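Local coordinates for sporozoite surface protein 2 (Plasmodium vivax, PDB 4HQO) that serves as a sporozoite surface receptor for gliding motility and cell adhesion, carrying a metal-binding von Willebrand factor A domain and a thrombospondin repeat, at residues 22-27 and 127-132. The protein carries 4 engineered substitutions. Residues are numbered along the deposited sequence; the frame is centred on the assembly and turned at random.
Sequences YLLVDG and QLVILM
Tyr22, Leu23, Leu24 and Val25 pair with Val129, Ile130, Leu131 and Met132 as neighbouring parallel strands in the central sheet of the Rossmann-like alpha/beta von Willebrand factor A domain. Five backbone hydrogen bonds join them: Tyr22 N to Leu128 O, Ile130 N to Tyr22 O, Leu24 N to Ile130 O and Met132 N to Leu24 O. The fifth runs from Asp26 N to Met132 O and is more bent, 147° at the hydrogen.

The one side-chain hydrogen bond between the two strands is at the start of the ladder. Tyr22 OH donates to Gln127 OE1 at 2.6 Å, in the plane of the amide carbonyl. OE1 lies at the edge of the ring, in its plane, and the ring and amide planes are 54° apart. Gln127 bends at chi2 (-59°), which brings its amide back to the hydroxyl. Gln127 NE2 bonds to Asp20 OD2 and Ala125 O, so both ends of the amide are held.

Apolar contacts cover both faces. On one, Leu24 CD1 meets Val129 CG1 at 3.7 Å, and Leu24 CB meets Leu131 CD1 at 4.0 Å. Helix 105-117 packs on Tyr22, Leu24 and Val129. On the other, Leu23 CD1 touches Ile130 CG2 at 3.8 Å and Met132 SD at 3.9 Å. Helix 33-49 covers Leu23, Val25 and Met132 there.

At the end of the ladder, Asp26 OD1 bonds to Ser28 OG and OD2 to Thr133 OG1. Asp26 opens the DxSxS motif of the metal-ion-dependent adhesion site, where Ser28, Ser30 and Thr103 bind magnesium. Its side chain is about 4 Å from the ion, consistent with a second-shell role that would help orient Ser28.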
loop_
_atom_site.group_PDB
_atom_site.type_symbol
_atom_site.label_atom_id
_atom_site.label_comp_id
_atom_site.label_asym_id
_atom_site.label_seq_id
_atom_site.Cartn_x
_atom_site.Cartn_y
_atom_site.Cartn_z
ATOM N N TYR A 22 7.658 -0.342 0.973
ATOM C CA TYR A 22 8.795 -0.231 0.075
ATOM C C TYR A 22 10.033 -0.033 0.932
ATOM O O TYR A 22 10.222 1.022 1.522
ATOM C CB TYR A 22 8.597 0.957 -0.878
ATOM C CG TYR A 22 7.289 0.915 -1.647
ATOM C CD1 TYR A 22 6.139 1.506 -1.134
ATOM C CD2 TYR A 22 7.207 0.291 -2.890
ATOM C CE1 TYR A 22 4.943 1.473 -1.838
ATOM C CE2 TYR A 22 6.015 0.250 -3.597
ATOM C CZ TYR A 22 4.884 0.844 -3.066
ATOM O OH TYR A 22 3.689 0.800 -3.758
ATOM N N LEU A 23 10.852 -1.071 1.034
ATOM C CA LEU A 23 12.046 -1.022 1.865
ATOM C C LEU A 23 13.247 -0.688 0.989
ATOM O O LEU A 23 13.658 -1.498 0.149
ATOM C CB LEU A 23 12.247 -2.362 2.574
ATOM C CG LEU A 23 13.416 -2.544 3.542
ATOM C CD1 LEU A 23 13.507 -1.388 4.521
ATOM C CD2 LEU A 23 13.255 -3.864 4.294
ATOM N N LEU A 24 13.789 0.515 1.174
ATOM C CA LEU A 24 14.886 1.015 0.335
ATOM C C LEU A 24 16.162 0.999 1.170
ATOM O O LEU A 24 16.270 1.714 2.173
ATOM C CB LEU A 24 14.597 2.434 -0.144
ATOM C CG LEU A 24 13.213 2.722 -0.743
ATOM C CD1 LEU A 24 13.111 4.189 -1.228
ATOM C CD2 LEU A 24 12.908 1.761 -1.877
ATOM N N VAL A 25 17.112 0.161 0.772
ATOM C CA VAL A 25 18.291 -0.091 1.597
ATOM C C VAL A 25 19.550 0.499 0.957
ATOM O O VAL A 25 19.890 0.186 -0.187
ATOM C CB VAL A 25 18.488 -1.607 1.871
ATOM C CG1 VAL A 25 19.699 -1.834 2.766
ATOM C CG2 VAL A 25 17.230 -2.206 2.512
ATOM N N ASP A 26 20.216 1.377 1.697
ATOM C CA ASP A 26 21.461 2.004 1.248
ATOM C C ASP A 26 22.600 0.978 1.321
ATOM O O ASP A 26 22.971 0.549 2.413
ATOM C CB ASP A 26 21.761 3.180 2.180
ATOM C CG ASP A 26 22.878 4.091 1.682
ATOM O OD1 ASP A 26 23.774 3.639 0.925
ATOM O OD2 ASP A 26 22.857 5.276 2.090
ATOM N N GLY A 27 23.151 0.581 0.173
ATOM C CA GLY A 27 24.280 -0.345 0.152
ATOM C C GLY A 27 25.571 0.283 -0.363
ATOM O O GLY A 27 26.460 -0.409 -0.877
ATOM N N GLN A 127 0.540 3.203 1.650
ATOM C CA GLN A 127 1.816 3.244 0.949
ATOM C C GLN A 127 2.889 3.690 1.940
ATOM O O GLN A 127 2.886 4.836 2.382
ATOM C CB GLN A 127 1.733 4.213 -0.238
ATOM C CG GLN A 127 0.675 3.843 -1.276
ATOM C CD GLN A 127 0.917 2.455 -1.864
ATOM O OE1 GLN A 127 1.994 2.167 -2.379
ATOM N NE2 GLN A 127 -0.083 1.586 -1.771
ATOM N N LEU A 128 3.795 2.785 2.310
ATOM C CA LEU A 128 4.782 3.104 3.336
ATOM C C LEU A 128 6.197 2.871 2.827
ATOM O O LEU A 128 6.560 1.754 2.457
ATOM C CB LEU A 128 4.550 2.284 4.611
ATOM C CG LEU A 128 5.678 2.361 5.653
ATOM C CD1 LEU A 128 5.878 3.787 6.227
ATOM C CD2 LEU A 128 5.454 1.360 6.771
ATOM N N VAL A 129 6.999 3.929 2.798
ATOM C CA VAL A 129 8.400 3.776 2.428
ATOM C C VAL A 129 9.265 3.759 3.672
ATOM O O VAL A 129 9.183 4.661 4.509
ATOM C CB VAL A 129 8.900 4.903 1.513
ATOM C CG1 VAL A 129 10.394 4.721 1.243
ATOM C CG2 VAL A 129 8.119 4.920 0.202
ATOM N N ILE A 130 10.093 2.732 3.802
ATOM C CA ILE A 130 11.110 2.752 4.843
ATOM C C ILE A 130 12.463 2.963 4.176
ATOM O O ILE A 130 12.916 2.131 3.393
ATOM C CB ILE A 130 11.099 1.460 5.676
ATOM C CG1 ILE A 130 9.756 1.314 6.397
ATOM C CG2 ILE A 130 12.240 1.462 6.682
ATOM C CD1 ILE A 130 9.689 0.095 7.293
ATOM N N LEU A 131 13.086 4.102 4.465
ATOM C CA LEU A 131 14.360 4.460 3.853
ATOM C C LEU A 131 15.492 4.270 4.861
ATOM O O LEU A 131 15.562 4.984 5.861
ATOM C CB LEU A 131 14.315 5.913 3.355
ATOM C CG LEU A 131 15.599 6.495 2.757
ATOM C CD1 LEU A 131 15.980 5.790 1.455
ATOM C CD2 LEU A 131 15.432 8.009 2.543
ATOM N N MET A 132 16.365 3.295 4.605
ATOM C CA MET A 132 17.494 3.032 5.496
ATOM C C MET A 132 18.761 3.603 4.890
ATOM O O MET A 132 19.220 3.111 3.860
ATOM C CB MET A 132 17.681 1.527 5.714
ATOM C CG MET A 132 16.581 0.870 6.498
ATOM S SD MET A 132 16.792 -0.917 6.599
ATOM C CE MET A 132 18.439 -1.033 7.222
#